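Local coordinates for aspartate-semialdehyde dehydrogenase 2 (Vibrio cholerae, PDB 2R00), which catalyses the NADPH-dependent reductive dephosphorylation of L-aspartyl-4-phosphate to L-aspartate-semialdehyde, a step in lysine and methionine biosynthesis, at residues A[80-85]-A[97-102]; A[91-96]-A[329-334]; A[115-120]-A[124-129]. All blocks are in the same frame, centred on the assembly; numbering follows the deposited sequence.

Contact 1: A[80-85]-A[97-102]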
loop_
_atom_site.group_PDB
_atom_site.type_symbol
_atom_site.label_atom_id
_atom_site.label_comp_id
_atom_site.label_asym_id
_atom_site.label_seq_id
_atom_site.Cartn_x
_atom_site.Cartn_y
_atom_site.Cartn_z
ATOM N N LYS A 80 13.014 -7.460 32.549
ATOM C CA LYS A 80 13.842 -7.479 33.760
ATOM C C LYS A 80 13.532 -6.310 34.704
ATOM O O LYS A 80 13.204 -6.519 35.880
ATOM C CB LYS A 80 15.327 -7.456 33.360
ATOM C CG LYS A 80 16.322 -7.513 34.531
ATOM C CD LYS A 80 17.724 -7.888 34.043
ATOM C CE LYS A 80 18.731 -7.912 35.199
ATOM N NZ LYS A 80 19.967 -8.664 34.832
ATOM N N TRP A 81 13.616 -5.087 34.175
ATOM C CA TRP A 81 13.603 -3.878 35.003
ATOM C C TRP A 81 12.249 -3.264 35.384
ATOM O O TRP A 81 12.139 -2.634 36.436
ATOM C CB TRP A 81 14.522 -2.809 34.395
ATOM C CG TRP A 81 15.946 -3.159 34.584
ATOM C CD1 TRP A 81 16.811 -3.598 33.636
ATOM C CD2 TRP A 81 16.667 -3.154 35.823
ATOM N NE1 TRP A 81 18.042 -3.840 34.196
ATOM C CE2 TRP A 81 17.981 -3.576 35.540
ATOM C CE3 TRP A 81 16.334 -2.800 37.142
ATOM C CZ2 TRP A 81 18.973 -3.681 36.532
ATOM C CZ3 TRP A 81 17.321 -2.908 38.135
ATOM C CH2 TRP A 81 18.623 -3.344 37.817
ATOM N N ALA A 82 11.226 -3.431 34.548
ATOM C CA ALA A 82 9.924 -2.842 34.871
ATOM C C ALA A 82 9.286 -3.427 36.128
ATOM O O ALA A 82 8.689 -2.675 36.901
ATOM C CB ALA A 82 8.949 -2.903 33.693
ATOM N N PRO A 83 9.352 -4.762 36.313
ATOM C CA PRO A 83 8.888 -5.289 37.605
ATOM C C PRO A 83 9.601 -4.689 38.828
ATOM O O PRO A 83 8.973 -4.494 39.869
ATOM C CB PRO A 83 9.190 -6.789 37.495
ATOM C CG PRO A 83 9.100 -7.072 36.015
ATOM C CD PRO A 83 9.755 -5.853 35.400
ATOM N N ILE A 84 10.896 -4.425 38.696
ATOM C CA ILE A 84 11.712 -3.867 39.783
ATOM C C ILE A 84 11.321 -2.419 40.102
ATOM O O ILE A 84 11.141 -2.058 41.265
ATOM C CB ILE A 84 13.217 -3.985 39.463
ATOM C CG1 ILE A 84 13.593 -5.474 39.329
ATOM C CG2 ILE A 84 14.053 -3.291 40.540
ATOM C CD1 ILE A 84 15.052 -5.726 39.030
ATOM N N ALA A 85 11.156 -1.604 39.065
ATOM C CA ALA A 85 10.644 -0.249 39.237
ATOM C C ALA A 85 9.241 -0.275 39.830
ATOM O O ALA A 85 8.952 0.442 40.783
ATOM C CB ALA A 85 10.664 0.511 37.898
ATOM N N SER A 97 7.341 -3.989 23.108
ATOM C CA SER A 97 6.265 -4.971 22.919
ATOM C C SER A 97 6.038 -5.839 24.156
ATOM O O SER A 97 5.013 -6.522 24.253
ATOM C CB SER A 97 6.560 -5.874 21.713
ATOM O OG SER A 97 7.791 -6.533 21.922
ATOM N N HIS A 98 6.969 -5.817 25.110
ATOM C CA HIS A 98 6.944 -6.841 26.174
ATOM C C HIS A 98 5.621 -6.977 26.934
ATOM O O HIS A 98 5.110 -8.097 27.061
ATOM C CB HIS A 98 8.129 -6.756 27.158
ATOM C CG HIS A 98 8.138 -7.889 28.143
ATOM N ND1 HIS A 98 8.476 -9.179 27.788
ATOM C CD2 HIS A 98 7.796 -7.937 29.451
ATOM C CE1 HIS A 98 8.329 -9.975 28.834
ATOM N NE2 HIS A 98 7.924 -9.244 29.858
ATOM N N PHE A 99 5.062 -5.867 27.422
ATOM C CA PHE A 99 3.836 -5.927 28.258
ATOM C C PHE A 99 2.527 -5.608 27.547
ATOM O O PHE A 99 1.470 -5.562 28.182
ATOM C CB PHE A 99 3.951 -5.004 29.472
ATOM C CG PHE A 99 5.030 -5.386 30.424
ATOM C CD1 PHE A 99 4.856 -6.442 31.303
ATOM C CD2 PHE A 99 6.221 -4.667 30.461
ATOM C CE1 PHE A 99 5.870 -6.802 32.193
ATOM C CE2 PHE A 99 7.231 -5.006 31.355
ATOM C CZ PHE A 99 7.062 -6.077 32.218
ATOM N N ARG A 100 2.583 -5.399 26.235
ATOM C CA ARG A 100 1.389 -4.957 25.488
ATOM C C ARG A 100 0.230 -5.957 25.525
ATOM O O ARG A 100 -0.914 -5.556 25.408
ATOM C CB ARG A 100 1.728 -4.646 24.024
ATOM C CG ARG A 100 2.716 -3.509 23.811
ATOM C CD ARG A 100 2.885 -3.192 22.337
ATOM N NE ARG A 100 3.891 -2.145 22.163
ATOM C CZ ARG A 100 4.760 -2.083 21.160
ATOM N NH1 ARG A 100 4.757 -3.010 20.214
ATOM N NH2 ARG A 100 5.639 -1.090 21.112
ATOM N N TYR A 101 0.532 -7.247 25.666
ATOM C CA TYR A 101 -0.480 -8.321 25.487
ATOM C C TYR A 101 -0.890 -8.941 26.821
ATOM O O TYR A 101 -1.740 -9.829 26.860
ATOM C CB TYR A 101 0.013 -9.381 24.452
ATOM C CG TYR A 101 0.649 -8.684 23.272
ATOM C CD1 TYR A 101 2.034 -8.517 23.200
ATOM C CD2 TYR A 101 -0.142 -8.105 22.273
ATOM C CE1 TYR A 101 2.616 -7.815 22.146
ATOM C CE2 TYR A 101 0.437 -7.399 21.217
ATOM C CZ TYR A 101 1.811 -7.253 21.168
ATOM O OH TYR A 101 2.381 -6.552 20.133
ATOM N N ASP A 102 -0.292 -8.454 27.909
ATOM C CA ASP A 102 -0.634 -8.904 29.258
ATOM C C ASP A 102 -2.058 -8.485 29.614
ATOM O O ASP A 102 -2.397 -7.303 29.568
ATOM C CB ASP A 102 0.367 -8.377 30.298
ATOM C CG ASP A 102 1.724 -9.067 30.205
ATOM O OD1 ASP A 102 2.486 -8.720 29.290
ATOM O OD2 ASP A 102 2.023 -9.963 31.031
#
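In the Rossmann-type nucleotide-binding domain, Ala82 and Pro83 of helix 75-87 meet Phe99, which stands in the loop that follows strand 91-94 and also carries Arg100, a predicted phosphate-binding residue. The backbones stay well apart, with the CA atoms of Ala82 and Phe99 9.5 Å from each other, so the contact depends on the reach of the phenyl ring. Ala82 CB lies 3.6 Å from Phe99 CE2 and approaches the ring obliquely. Pro83 comes to the ring's edge, near its plane, where its CD is 4.2 Å from Phe99 CZ. Phe99 extends its ring with CG anti to the carbonyl carbon (chi1 -64°), which turns the CE2-CZ side to the helix. Over the centre of one ring face sits CD2 of the preceding His98, 3.3 Å above the plane, which probably restricts rotation of the phenyl group. Two type I turns, Ser97 to Arg100 and Phe99 to Asp102, bend the loop, each closed by a weak backbone bond. Asp94 and Ile105 also touch Phe99, while Ala82 rests in addition on Phe71 and Val92 of the sheet. Beyond the first turn, Tyr101 OH is hydrogen-bonded to Lys215 NZ, Lys215 being another predicted phosphate ligand. No hydrogen bond crosses between 80-85 and 97-102, and only 91 Å² is buried. The contact is therefore apolar and gives no direction of its own: the ring rests against Ala82 CB, with Pro83 CD at its edge, whereas a polar bond made elsewhere holds Tyr101 beyond it.

Contact 2: A[91-96]-A[329-334]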
loop_
_atom_site.group_PDB
_atom_site.type_symbol
_atom_site.label_atom_id
_atom_site.label_comp_id
_atom_site.label_asym_id
_atom_site.label_seq_id
_atom_site.Cartn_x
_atom_site.Cartn_y
_atom_site.Cartn_z
ATOM N N VAL A 91 5.395 4.077 38.591
ATOM C CA VAL A 91 4.510 3.703 37.496
ATOM C C VAL A 91 5.293 3.766 36.187
ATOM O O VAL A 91 5.799 4.828 35.797
ATOM C CB VAL A 91 3.198 4.551 37.438
ATOM C CG1 VAL A 91 2.250 4.011 36.349
ATOM C CG2 VAL A 91 2.503 4.540 38.781
ATOM N N VAL A 92 5.410 2.610 35.530
ATOM C CA VAL A 92 6.234 2.467 34.333
ATOM C C VAL A 92 5.354 2.596 33.093
ATOM O O VAL A 92 4.339 1.916 32.971
ATOM C CB VAL A 92 6.984 1.109 34.308
ATOM C CG1 VAL A 92 7.844 0.965 33.048
ATOM C CG2 VAL A 92 7.836 0.934 35.567
ATOM N N ILE A 93 5.733 3.498 32.198
ATOM C CA ILE A 93 5.107 3.588 30.885
ATOM C C ILE A 93 6.101 2.965 29.909
ATOM O O ILE A 93 7.210 3.466 29.741
ATOM C CB ILE A 93 4.714 5.053 30.519
ATOM C CG1 ILE A 93 3.612 5.548 31.478
ATOM C CG2 ILE A 93 4.264 5.131 29.058
ATOM C CD1 ILE A 93 3.615 7.056 31.750
ATOM N N ASP A 94 5.708 1.835 29.318
ATOM C CA ASP A 94 6.656 0.962 28.635
ATOM C C ASP A 94 6.538 1.021 27.128
ATOM O O ASP A 94 5.556 0.557 26.559
ATOM C CB ASP A 94 6.497 -0.493 29.085
ATOM C CG ASP A 94 7.658 -1.351 28.645
ATOM O OD1 ASP A 94 8.808 -0.908 28.853
ATOM O OD2 ASP A 94 7.430 -2.450 28.088
ATOM N N ASN A 95 7.565 1.558 26.489
ATOM C CA ASN A 95 7.590 1.616 25.034
ATOM C C ASN A 95 8.344 0.437 24.441
ATOM O O ASN A 95 9.347 0.613 23.742
ATOM C CB ASN A 95 8.152 2.951 24.544
ATOM C CG ASN A 95 8.088 3.087 23.033
ATOM O OD1 ASN A 95 7.023 2.986 22.437
ATOM N ND2 ASN A 95 9.235 3.273 22.413
ATOM N N THR A 96 7.873 -0.777 24.758
ATOM C CA THR A 96 8.329 -2.001 24.095
ATOM C C THR A 96 7.122 -2.883 23.813
ATOM O O THR A 96 6.000 -2.578 24.241
ATOM C CB THR A 96 9.388 -2.809 24.944
ATOM O OG1 THR A 96 8.732 -3.576 25.960
ATOM C CG2 THR A 96 10.392 -1.878 25.607
ATOM N N GLU A 329 0.808 12.477 31.256
ATOM C CA GLU A 329 0.063 13.693 31.529
ATOM C C GLU A 329 -1.265 13.349 32.167
ATOM O O GLU A 329 -1.624 13.932 33.181
ATOM C CB GLU A 329 -0.145 14.483 30.238
ATOM C CG GLU A 329 1.112 15.189 29.750
ATOM C CD GLU A 329 0.967 15.759 28.352
ATOM O OE1 GLU A 329 1.918 16.405 27.887
ATOM O OE2 GLU A 329 -0.084 15.543 27.707
ATOM N N LEU A 330 -1.980 12.386 31.586
ATOM C CA LEU A 330 -3.279 11.968 32.104
ATOM C C LEU A 330 -3.163 11.226 33.434
ATOM O O LEU A 330 -3.999 11.387 34.329
ATOM C CB LEU A 330 -4.007 11.112 31.066
ATOM C CG LEU A 330 -5.083 11.746 30.186
ATOM C CD1 LEU A 330 -4.816 13.204 29.848
ATOM C CD2 LEU A 330 -5.253 10.919 28.911
ATOM N N LEU A 331 -2.113 10.425 33.554
ATOM C CA LEU A 331 -1.834 9.682 34.772
ATOM C C LEU A 331 -1.678 10.655 35.943
ATOM O O LEU A 331 -2.338 10.521 36.968
ATOM C CB LEU A 331 -0.563 8.839 34.582
ATOM C CG LEU A 331 -0.054 8.009 35.757
ATOM C CD1 LEU A 331 -1.086 6.973 36.162
ATOM C CD2 LEU A 331 1.264 7.349 35.390
ATOM N N VAL A 332 -0.811 11.642 35.745
ATOM C CA VAL A 332 -0.519 12.709 36.704
ATOM C C VAL A 332 -1.749 13.554 37.069
ATOM O O VAL A 332 -1.951 13.908 38.235
ATOM C CB VAL A 332 0.616 13.601 36.121
ATOM C CG1 VAL A 332 0.386 15.101 36.375
ATOM C CG2 VAL A 332 1.981 13.105 36.593
ATOM N N ARG A 333 -2.567 13.859 36.061
ATOM C CA ARG A 333 -3.745 14.705 36.216
ATOM C C ARG A 333 -4.804 14.051 37.106
ATOM O O ARG A 333 -5.292 14.665 38.063
ATOM C CB ARG A 333 -4.340 15.011 34.836
ATOM C CG ARG A 333 -5.313 16.181 34.798
ATOM C CD ARG A 333 -6.634 15.757 34.163
ATOM N NE ARG A 333 -6.681 15.959 32.719
ATOM C CZ ARG A 333 -7.536 15.352 31.900
ATOM N NH1 ARG A 333 -8.416 14.467 32.365
ATOM N NH2 ARG A 333 -7.501 15.618 30.603
ATOM N N ASP A 334 -5.145 12.802 36.794
ATOM C CA ASP A 334 -6.317 12.144 37.372
ATOM C C ASP A 334 -6.031 11.124 38.477
ATOM O O ASP A 334 -6.963 10.691 39.171
ATOM C CB ASP A 334 -7.143 11.475 36.263
ATOM C CG ASP A 334 -7.653 12.466 35.230
ATOM O OD1 ASP A 334 -7.854 13.651 35.568
ATOM O OD2 ASP A 334 -7.862 12.058 34.070
#
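Leu331 of helix 316-335 points its side chain at Val91 and Ile93 of strand 91-94, and the path of that chain accounts for the contact. From CB, CG lies anti to the backbone N (chi1 178°), which carries the branch outward from the helix toward the sheet. At CG the methyl groups part. CD1 turns to Phe120, whose CD2 is 3.7 Å from Leu331 CD1. Leu331 CD2 continues the extended chain and makes the closest approach to the strand, 3.6 Å from Val91 CG1 and 4.0 Å from Val91 CB. Leu331 and Val91 thus reach toward each other tip to tip, with Val91 CG1 itself anti to its own backbone N (chi1 -174°). The match is methyl against methyl, and 110 Å² is buried. This is the helix-on-sheet packing of a Rossmann-type domain, although helix 316-335 is the last of the chain and follows strand 306-313 of the other, six-stranded sheet. Alternation along the strand supports this reading: Val91 and Ile93 point to helix 316-335, while Val92 points away, to Ala85 of helix 75-87. Ile93 is a looser partner, its CD1 4.3 Å from Leu331 CD2, and it also touches Ala324, Ile327 and Ala328 one to two turns earlier in the helix.

Contact 3: A[115-120]-A[124-129]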
loop_
_atom_site.group_PDB
_atom_site.type_symbol
_atom_site.label_atom_id
_atom_site.label_comp_id
_atom_site.label_asym_id
_atom_site.label_seq_id
_atom_site.Cartn_x
_atom_site.Cartn_y
_atom_site.Cartn_z
ATOM N N GLU A 115 -9.383 5.971 29.502
ATOM C CA GLU A 115 -10.007 5.311 30.654
ATOM C C GLU A 115 -9.206 4.111 31.145
ATOM O O GLU A 115 -9.187 3.815 32.346
ATOM C CB GLU A 115 -11.424 4.834 30.310
ATOM C CG GLU A 115 -12.555 5.715 30.832
ATOM C CD GLU A 115 -13.828 4.912 31.133
ATOM O OE1 GLU A 115 -14.397 4.296 30.191
ATOM O OE2 GLU A 115 -14.257 4.890 32.318
ATOM N N ALA A 116 -8.546 3.428 30.207
ATOM C CA ALA A 116 -7.731 2.257 30.514
ATOM C C ALA A 116 -6.574 2.569 31.464
ATOM O O ALA A 116 -6.095 1.677 32.175
ATOM C CB ALA A 116 -7.212 1.594 29.207
ATOM N N ILE A 117 -6.142 3.829 31.497
ATOM C CA ILE A 117 -5.038 4.256 32.373
ATOM C C ILE A 117 -5.269 3.897 33.847
ATOM O O ILE A 117 -4.314 3.660 34.577
ATOM C CB ILE A 117 -4.722 5.771 32.220
ATOM C CG1 ILE A 117 -4.209 6.055 30.811
ATOM C CG2 ILE A 117 -3.685 6.244 33.275
ATOM C CD1 ILE A 117 -3.970 7.520 30.496
ATOM N N ALA A 118 -6.537 3.831 34.260
ATOM C CA ALA A 118 -6.922 3.511 35.644
ATOM C C ALA A 118 -6.376 2.163 36.076
ATOM O O ALA A 118 -6.073 1.949 37.259
ATOM C CB ALA A 118 -8.444 3.533 35.794
ATOM N N GLU A 119 -6.243 1.257 35.104
ATOM C CA GLU A 119 -5.723 -0.088 35.349
ATOM C C GLU A 119 -4.213 -0.128 35.612
ATOM O O GLU A 119 -3.649 -1.211 35.758
ATOM C CB GLU A 119 -6.080 -1.032 34.194
ATOM C CG GLU A 119 -7.567 -1.160 33.906
ATOM C CD GLU A 119 -8.318 -2.073 34.876
ATOM O OE1 GLU A 119 -7.693 -2.702 35.756
ATOM O OE2 GLU A 119 -9.560 -2.177 34.742
ATOM N N PHE A 120 -3.564 1.040 35.689
ATOM C CA PHE A 120 -2.134 1.104 36.012
ATOM C C PHE A 120 -1.872 0.469 37.368
ATOM O O PHE A 120 -0.781 -0.029 37.628
ATOM C CB PHE A 120 -1.603 2.547 35.992
ATOM C CG PHE A 120 -1.881 3.328 37.265
ATOM C CD1 PHE A 120 -0.967 3.322 38.320
ATOM C CD2 PHE A 120 -3.055 4.062 37.404
ATOM C CE1 PHE A 120 -1.216 4.036 39.498
ATOM C CE2 PHE A 120 -3.316 4.784 38.577
ATOM C CZ PHE A 120 -2.390 4.771 39.623
ATOM N N ASN A 124 1.392 -1.529 38.200
ATOM C CA ASN A 124 2.207 -0.308 38.097
ATOM C C ASN A 124 2.906 -0.212 36.743
ATOM O O ASN A 124 4.013 0.327 36.625
ATOM C CB ASN A 124 3.210 -0.179 39.256
ATOM C CG ASN A 124 2.550 0.275 40.563
ATOM O OD1 ASN A 124 1.374 0.664 40.593
ATOM N ND2 ASN A 124 3.310 0.211 41.653
ATOM N N ILE A 125 2.239 -0.738 35.716
ATOM C CA ILE A 125 2.736 -0.647 34.350
ATOM C C ILE A 125 1.588 -0.304 33.408
ATOM O O ILE A 125 0.476 -0.839 33.552
ATOM C CB ILE A 125 3.426 -1.966 33.878
ATOM C CG1 ILE A 125 4.542 -2.396 34.838
ATOM C CG2 ILE A 125 4.026 -1.789 32.476
ATOM C CD1 ILE A 125 4.925 -3.861 34.691
ATOM N N ILE A 126 1.872 0.608 32.474
ATOM C CA ILE A 126 1.004 0.915 31.334
ATOM C C ILE A 126 1.856 0.689 30.073
ATOM O O ILE A 126 2.995 1.115 30.022
ATOM C CB ILE A 126 0.537 2.407 31.342
ATOM C CG1 ILE A 126 -0.140 2.771 32.672
ATOM C CG2 ILE A 126 -0.402 2.682 30.172
ATOM C CD1 ILE A 126 -0.226 4.285 32.945
ATOM N N ALA A 127 1.300 0.022 29.070
ATOM C CA ALA A 127 2.050 -0.310 27.850
ATOM C C ALA A 127 1.765 0.718 26.765
ATOM O O ALA A 127 0.608 1.095 26.562
ATOM C CB ALA A 127 1.670 -1.700 27.377
ATOM N N ASN A 128 2.825 1.176 26.094
ATOM C CA ASN A 128 2.739 2.100 24.961
ATOM C C ASN A 128 2.620 1.223 23.723
ATOM O O ASN A 128 3.424 0.307 23.567
ATOM C CB ASN A 128 4.032 2.941 24.884
ATOM C CG ASN A 128 3.867 4.272 24.126
ATOM O OD1 ASN A 128 4.685 4.619 23.255
ATOM N ND2 ASN A 128 2.854 5.038 24.489
ATOM N N PRO A 129 1.603 1.460 22.862
ATOM C CA PRO A 129 1.479 0.611 21.678
ATOM C C PRO A 129 2.506 0.903 20.581
ATOM O O PRO A 129 3.268 1.872 20.662
ATOM C CB PRO A 129 0.050 0.903 21.160
ATOM C CG PRO A 129 -0.627 1.699 22.231
ATOM C CD PRO A 129 0.511 2.442 22.925
HETATM O O HOH W 1 -1.021 -2.243 35.288
#
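Phe120, which follows Glu119 of the 3-10 segment, and Ile126, on strand 125-127, make the main apolar contact of a tight return of the chain into the nucleotide-binding sheet. Phe120 uses its CB here, 3.6 Å from Ile126 CG1, rather than its ring. Its first torsion (chi1 82°) sets CG between the backbone N and the carbonyl carbon, which swings the phenyl group back along its own segment, where Ile117 O lies in plane at the ring's edge. Ile117 adds a second apolar touch: its CG2 is 4.0 Å from Ile126 CD1, the two side chains crossing at a slant. Ile126 therefore fits against both residues through one branch, CG1 and CD1.

The one direct hydrogen bond between the segments runs from Asn124 N to Phe120 O, at 2.7 Å. The N-H points well off the acceptor (127°), so the bond is short but weak. Asn124 adopts a left-handed backbone conformation (phi 61°), consistent with the sharp reversal before the strand. Its ND2 is bonded to Ala86 O.

A water provides the third kind of link. It lies 2.9 Å from Glu119 O and 2.7 Å from Ile125 O, in position to donate to each, though more acceptors are within its reach than it has protons.

Strand 125-127 pairs on one side with strand 91-94, and Ala127 has backbone bonds to Pro106 and Val108. Ile117 lies against Leu330 of helix 316-335, placing the 3-10 turn beside both that helix and the sheet.

Strand 91-94 brings the three contacts together. Contacts 2 and 3, with centres about 7 Å apart, are joined through parallel pairing: Val92 O is 2.8 Å from Ile126 N, a probable hydrogen bond, and a second probable one links Asp94 O to Asn128 N, also at 2.8 Å. Contact 1 lies about 14 Å from contact 2, centre to centre, and on the opposite face of the sheet from helix 316-335. It joins contact 3, its centre about 12 Å away, where Phe99 CZ packs 3.9 Å from Ile125 CD1. A probable bond of 2.9 Å from Arg100 NE to Asn128 O ties this predicted phosphate ligand to the chain just ahead of Cys131, the residue that forms the acyl-thioester intermediate.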